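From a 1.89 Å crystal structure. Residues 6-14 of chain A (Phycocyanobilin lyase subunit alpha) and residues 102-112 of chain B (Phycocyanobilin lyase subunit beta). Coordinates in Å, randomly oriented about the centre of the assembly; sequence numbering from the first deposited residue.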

ATOM      1  N   VAL A   6       5.660   7.518  -9.281  1.00 41.40           N
ATOM      2  CA  VAL A   6       4.476   7.115  -8.604  1.00 35.90           C
ATOM      3  C   VAL A   6       4.808   5.936  -7.675  1.00 39.45           C
ATOM      4  O   VAL A   6       5.404   4.971  -8.093  1.00 45.05           O
ATOM      5  CB  VAL A   6       3.452   6.658  -9.618  1.00 33.63           C
ATOM      6  CG1 VAL A   6       2.245   6.029  -8.945  1.00 35.22           C
ATOM      7  CG2 VAL A   6       3.029   7.811 -10.503  1.00 38.31           C
ATOM      8  N   GLU A   7       4.308   5.959  -6.448  1.00 31.94           N
ATOM      9  CA  GLU A   7       4.561   4.907  -5.509  1.00 30.31           C
ATOM     10  C   GLU A   7       3.245   4.514  -4.884  1.00 27.18           C
ATOM     11  O   GLU A   7       2.495   5.295  -4.320  1.00 24.67           O
ATOM     12  CB  GLU A   7       5.536   5.426  -4.447  1.00 35.92           C
ATOM     13  CG  GLU A   7       6.940   5.443  -5.004  1.00 42.82           C
ATOM     14  CD  GLU A   7       7.982   5.930  -3.982  1.00 51.87           C
ATOM     15  OE1 GLU A   7       8.370   5.176  -3.044  1.00 53.59           O
ATOM     16  OE2 GLU A   7       8.425   7.073  -4.146  1.00 59.14           O
ATOM     17  N   GLU A   8       3.008   3.242  -4.884  1.00 23.01           N
ATOM     18  CA  GLU A   8       1.834   2.769  -4.226  1.00 22.71           C
ATOM     19  C   GLU A   8       2.015   2.939  -2.724  1.00 22.71           C
ATOM     20  O   GLU A   8       1.084   3.288  -2.018  1.00 25.29           O
ATOM     21  CB  GLU A   8       1.754   1.294  -4.779  1.00 27.63           C
ATOM     22  CG  GLU A   8       0.602   0.610  -4.436  1.00 24.29           C
ATOM     23  CD  GLU A   8       0.498  -0.815  -4.977  1.00 23.49           C
ATOM     24  OE1 GLU A   8       1.511  -1.566  -5.246  1.00 18.09           O
ATOM     25  OE2 GLU A   8      -0.691  -1.174  -5.080  1.00 20.45           O
ATOM     26  N   PHE A   9       3.190   2.639  -2.177  1.00 23.73           N
ATOM     27  CA  PHE A   9       3.431   2.701  -0.764  1.00 24.56           C
ATOM     28  C   PHE A   9       4.606   3.715  -0.561  1.00 25.17           C
ATOM     29  O   PHE A   9       5.736   3.389  -0.793  1.00 22.75           O
ATOM     30  CB  PHE A   9       3.914   1.362  -0.219  1.00 30.82           C
ATOM     31  CG  PHE A   9       3.087   0.158  -0.632  1.00 32.88           C
ATOM     32  CD1 PHE A   9       1.969  -0.218   0.073  1.00 38.12           C
ATOM     33  CD2 PHE A   9       3.508  -0.701  -1.663  1.00 37.19           C
ATOM     34  CE1 PHE A   9       1.239  -1.420  -0.252  1.00 31.96           C
ATOM     35  CE2 PHE A   9       2.751  -1.799  -2.010  1.00 29.61           C
ATOM     36  CZ  PHE A   9       1.627  -2.163  -1.272  1.00 26.35           C
ATOM     37  N   PRO A  10       4.302   4.941  -0.263  1.00 26.20           N
ATOM     38  CA  PRO A  10       5.356   5.923  -0.173  1.00 30.17           C
ATOM     39  C   PRO A  10       6.372   5.744   0.969  1.00 30.63           C
ATOM     40  O   PRO A  10       6.047   5.249   2.012  1.00 29.07           O
ATOM     41  CB  PRO A  10       4.569   7.220  -0.063  1.00 32.94           C
ATOM     42  CG  PRO A  10       3.294   6.935  -0.774  1.00 30.82           C
ATOM     43  CD  PRO A  10       2.973   5.573  -0.296  1.00 29.65           C
ATOM     44  N   ALA A  11       7.629   6.146   0.711  1.00 45.54           N
ATOM     45  CA  ALA A  11       8.680   6.288   1.759  1.00 53.33           C
ATOM     46  C   ALA A  11       8.156   7.009   3.050  1.00 62.27           C
ATOM     47  O   ALA A  11       8.229   6.447   4.146  1.00 62.47           O
ATOM     48  CB  ALA A  11       9.895   7.023   1.183  1.00 55.23           C
ATOM     49  N   GLU A  12       7.536   8.187   2.863  1.00 66.41           N
ATOM     50  CA  GLU A  12       6.888   9.027   3.948  1.00 72.01           C
ATOM     51  C   GLU A  12       5.320   9.120   3.908  1.00 60.18           C
ATOM     52  O   GLU A  12       4.735   9.058   2.843  1.00 68.70           O
ATOM     53  CB  GLU A  12       7.433  10.472   3.891  1.00 69.66           C
ATOM     54  CG  GLU A  12       7.804  11.011   2.507  1.00 70.08           C
ATOM     55  CD  GLU A  12       6.656  11.055   1.488  1.00 70.84           C
ATOM     56  OE1 GLU A  12       5.584  11.642   1.793  1.00 81.52           O
ATOM     57  OE2 GLU A  12       6.837  10.524   0.350  1.00 61.82           O
ATOM     58  N   ASN A  13       4.635   9.236   5.051  1.00 53.30           N
ATOM     59  CA  ASN A  13       3.219   9.781   5.073  1.00 51.55           C
ATOM     60  C   ASN A  13       3.117  10.951   6.042  1.00 46.07           C
ATOM     61  O   ASN A  13       1.995  11.308   6.519  1.00 42.77           O
ATOM     62  CB  ASN A  13       2.113   8.718   5.386  1.00 50.64           C
ATOM     63  CG  ASN A  13       1.870   8.479   6.910  1.00 44.31           C
ATOM     64  OD1 ASN A  13       2.781   8.526   7.709  1.00 42.48           O
ATOM     65  ND2 ASN A  13       0.669   8.173   7.273  1.00 31.18           N
ATOM     66  N   GLY A  14       4.276  11.526   6.387  1.00 41.82           N
ATOM     67  CA  GLY A  14       4.286  12.441   7.531  1.00 40.54           C
ATOM     68  C   GLY A  14       5.656  12.745   8.062  1.00 40.95           C
ATOM     69  O   GLY A  14       6.610  12.236   7.525  1.00 38.02           O
TER
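Chain B 102-112: AATDFAPSVRR

The most unusual feature of this contact is how much of it rests on a single asparagine. Asn13(A) gives up 122 Å² to chain B, out of 390 Å² buried on both sides together, and it touches five residues, the consecutive run Ala103(B) to Phe106(B) and, from the next helix, Arg111(B). Chain A offers no regular helix or strand here, only an irregular strip, in which extended residues alternate with turns of the backbone at Glu8(A) and Ala11(A). Chain B presents a helix that includes Ala102(B) and Ala103(B), a loop through Asp105(B) to Ala107(B), and a second helix beginning at Pro108(B). The nearest CA atoms across the contact are those of Asn13(A) and Phe106(B), 5.5 Å apart. From there the chains run past each other in opposite senses: the later residue Asn13(A) meets Ala103(B) to Phe106(B), while the earlier residues Glu7(A), Glu8(A) and Pro10(A) meet Pro108(B).

The CA-to-CB bond of Asn13(A) points toward chain B, and its chi1 of 85° (p) helps carry the amide to the carbonyls of the loop. ND2 of Asn13(A) donates a weak hydrogen bond to O of Asp105(B) at 3.4 Å, nearly straight at 168°, and lies 3.0 Å from O of Thr104(B). A primary amide suits this place because its NH2 group can face backbone oxygens while OD1 is satisfied elsewhere in the structure. The flat side chain also lies over one face of the Phe106(B) ring, with CB of Asn13(A) 3.5 Å from CD1 of Phe106(B). The CA-to-CB bond of Phe106(B) points sideways, but chi1 of -79° (m) leaves the ring near enough to chain A to cover the asparagine.

Arg111(B) approaches from the second helix. NE and NH2 of Arg111(B) each donate to O of Ala102(B) at 3.0 Å, tying the two helical segments together and holding the guanidinium in place. O of Asn13(A) lies over one face of that group, 3.5 Å from NH1 of Arg111(B). A water then joins the chains: it donates to O of Glu12(A) at 3.3 Å and to O of Phe106(B) at 2.9 Å, and accepts from NH1 of Arg111(B) at 3.2 Å.

At the other end the contact is mainly between proline rings, with backbone oxygens nearby. CG of Pro10(A) meets CG of Pro108(B) at 3.7 Å, and CD of Pro10(A) lies 3.5 Å from O of Phe106(B). Two compact rings pack closely without needing polar partners. Proline also suits the first turn of a helix, where its missing amide hydrogen costs no helical hydrogen bond. Ala107(B), at the N-cap position, receives through its O the backbone bond from N of Arg111(B) at 3.0 Å, while OD1 of Asp105(B) accepts from N of Ala107(B) at 3.0 Å and so braces the turn. Beside the prolines, O of Glu7(A) comes within 4.2 Å of CG of Pro108(B).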

ATOM      1  N   ALA B 102      -6.582  12.416   5.338  1.00 17.28           N
ATOM      2  CA  ALA B 102      -5.535  13.332   4.960  1.00 17.72           C
ATOM      3  C   ALA B 102      -4.265  13.186   5.773  1.00 17.91           C
ATOM      4  O   ALA B 102      -3.171  13.266   5.239  1.00 19.36           O
ATOM      5  CB  ALA B 102      -6.041  14.724   5.054  1.00 19.90           C
ATOM      6  N   ALA B 103      -4.403  13.017   7.076  1.00 18.72           N
ATOM      7  CA  ALA B 103      -3.268  13.014   8.003  1.00 19.30           C
ATOM      8  C   ALA B 103      -2.555  11.685   8.177  1.00 20.73           C
ATOM      9  O   ALA B 103      -1.331  11.684   8.411  1.00 19.50           O
ATOM     10  CB  ALA B 103      -3.734  13.531   9.386  1.00 20.55           C
ATOM     11  N   THR B 104      -3.269  10.539   8.135  1.00 17.45           N
ATOM     12  CA  THR B 104      -2.669   9.277   8.509  1.00 21.46           C
ATOM     13  C   THR B 104      -2.763   8.166   7.490  1.00 21.75           C
ATOM     14  O   THR B 104      -2.115   7.137   7.652  1.00 20.62           O
ATOM     15  CB  THR B 104      -3.189   8.771   9.838  1.00 23.74           C
ATOM     16  OG1 THR B 104      -4.610   8.575   9.770  1.00 24.99           O
ATOM     17  CG2 THR B 104      -2.899   9.830  10.999  1.00 25.58           C
ATOM     18  N   ASP B 105      -3.532   8.334   6.435  1.00 18.43           N
ATOM     19  CA  ASP B 105      -3.539   7.335   5.380  1.00 21.38           C
ATOM     20  C   ASP B 105      -2.207   7.308   4.660  1.00 22.19           C
ATOM     21  O   ASP B 105      -1.505   8.316   4.671  1.00 20.16           O
ATOM     22  CB  ASP B 105      -4.693   7.624   4.361  1.00 19.58           C
ATOM     23  CG  ASP B 105      -5.223   6.301   3.778  1.00 24.36           C
ATOM     24  OD1 ASP B 105      -4.497   5.648   3.001  1.00 22.53           O
ATOM     25  OD2 ASP B 105      -6.367   5.909   4.111  1.00 24.42           O
ATOM     26  N   PHE B 106      -1.790   6.174   4.116  1.00 18.37           N
ATOM     27  CA  PHE B 106      -0.565   6.120   3.357  1.00 21.22           C
ATOM     28  C   PHE B 106      -0.816   6.336   1.862  1.00 20.80           C
ATOM     29  O   PHE B 106       0.063   6.769   1.184  1.00 20.48           O
ATOM     30  CB  PHE B 106       0.162   4.806   3.504  1.00 28.46           C
ATOM     31  CG  PHE B 106       0.931   4.680   4.771  1.00 35.27           C
ATOM     32  CD1 PHE B 106       2.226   5.234   4.893  1.00 44.58           C
ATOM     33  CD2 PHE B 106       0.378   4.026   5.866  1.00 42.29           C
ATOM     34  CE1 PHE B 106       2.934   5.143   6.092  1.00 47.44           C
ATOM     35  CE2 PHE B 106       1.095   3.912   7.052  1.00 45.10           C
ATOM     36  CZ  PHE B 106       2.369   4.480   7.160  1.00 45.50           C
ATOM     37  N   ALA B 107      -2.039   6.068   1.372  1.00 18.71           N
ATOM     38  CA  ALA B 107      -2.280   6.163  -0.045  1.00 20.11           C
ATOM     39  C   ALA B 107      -2.447   7.585  -0.548  1.00 20.45           C
ATOM     40  O   ALA B 107      -3.369   8.269  -0.158  1.00 19.85           O
ATOM     41  CB  ALA B 107      -3.500   5.382  -0.376  1.00 20.51           C
ATOM     42  N   PRO B 108      -1.581   8.024  -1.484  1.00 20.10           N
ATOM     43  CA  PRO B 108      -1.690   9.367  -1.983  1.00 21.70           C
ATOM     44  C   PRO B 108      -3.007   9.732  -2.620  1.00 18.24           C
ATOM     45  O   PRO B 108      -3.474  10.835  -2.381  1.00 20.87           O
ATOM     46  CB  PRO B 108      -0.600   9.473  -3.031  1.00 24.66           C
ATOM     47  CG  PRO B 108       0.443   8.518  -2.609  1.00 24.61           C
ATOM     48  CD  PRO B 108      -0.356   7.361  -1.934  1.00 24.70           C
ATOM     49  N   SER B 109      -3.622   8.828  -3.370  1.00 19.07           N
ATOM     50  CA  SER B 109      -4.877   9.102  -3.989  1.00 20.90           C
ATOM     51  C   SER B 109      -5.911   9.398  -2.893  1.00 22.89           C
ATOM     52  O   SER B 109      -6.798  10.288  -3.072  1.00 20.37           O
ATOM     53  CB  SER B 109      -5.385   7.863  -4.822  1.00 23.68           C
ATOM     54  OG  SER B 109      -5.332   6.646  -4.070  1.00 24.92           O
ATOM     55  N   VAL B 110      -5.810   8.692  -1.759  1.00 18.46           N
ATOM     56  CA  VAL B 110      -6.771   8.915  -0.663  1.00 17.63           C
ATOM     57  C   VAL B 110      -6.537  10.258  -0.020  1.00 18.77           C
ATOM     58  O   VAL B 110      -7.483  11.007   0.233  1.00 19.14           O
ATOM     59  CB  VAL B 110      -6.672   7.810   0.368  1.00 17.97           C
ATOM     60  CG1 VAL B 110      -7.453   8.179   1.652  1.00 21.59           C
ATOM     61  CG2 VAL B 110      -7.179   6.538  -0.200  1.00 17.72           C
ATOM     62  N   ARG B 111      -5.298  10.546   0.333  1.00 18.75           N
ATOM     63  CA  ARG B 111      -4.940  11.781   0.976  1.00 18.51           C
ATOM     64  C   ARG B 111      -5.295  13.034   0.147  1.00 19.87           C
ATOM     65  O   ARG B 111      -5.727  14.051   0.720  1.00 19.97           O
ATOM     66  CB  ARG B 111      -3.433  11.767   1.303  1.00 21.02           C
ATOM     67  CG  ARG B 111      -2.986  10.607   2.196  1.00 21.70           C
ATOM     68  CD  ARG B 111      -1.509  10.635   2.572  1.00 23.15           C
ATOM     69  NE  ARG B 111      -1.333  11.742   3.496  1.00 21.66           N
ATOM     70  CZ  ARG B 111      -0.183  12.325   3.763  1.00 24.87           C
ATOM     71  NH1 ARG B 111       0.967  11.901   3.225  1.00 27.30           N
ATOM     72  NH2 ARG B 111      -0.194  13.333   4.592  1.00 26.16           N
ATOM     73  N   ARG B 112      -5.043  13.003  -1.176  1.00 19.47           N
ATOM     74  CA  ARG B 112      -5.279  14.143  -1.993  1.00 20.12           C
ATOM     75  C   ARG B 112      -6.748  14.442  -2.051  1.00 20.47           C
ATOM     76  O   ARG B 112      -7.140  15.627  -2.045  1.00 22.20           O
ATOM     77  CB  ARG B 112      -4.733  13.992  -3.411  1.00 20.56           C
ATOM     78  CG  ARG B 112      -3.182  13.895  -3.455  1.00 21.42           C
ATOM     79  CD  ARG B 112      -2.623  13.856  -4.850  1.00 22.66           C
ATOM     80  NE  ARG B 112      -3.137  12.717  -5.592  1.00 21.18           N
ATOM     81  CZ  ARG B 112      -2.398  11.665  -6.018  1.00 21.45           C
ATOM     82  NH1 ARG B 112      -1.084  11.599  -5.819  1.00 22.94           N
ATOM     83  NH2 ARG B 112      -2.996  10.687  -6.619  1.00 20.05           N
TER
HETATM   84  O   HOH W   1       1.656   9.168   1.743  1.00 40.83           O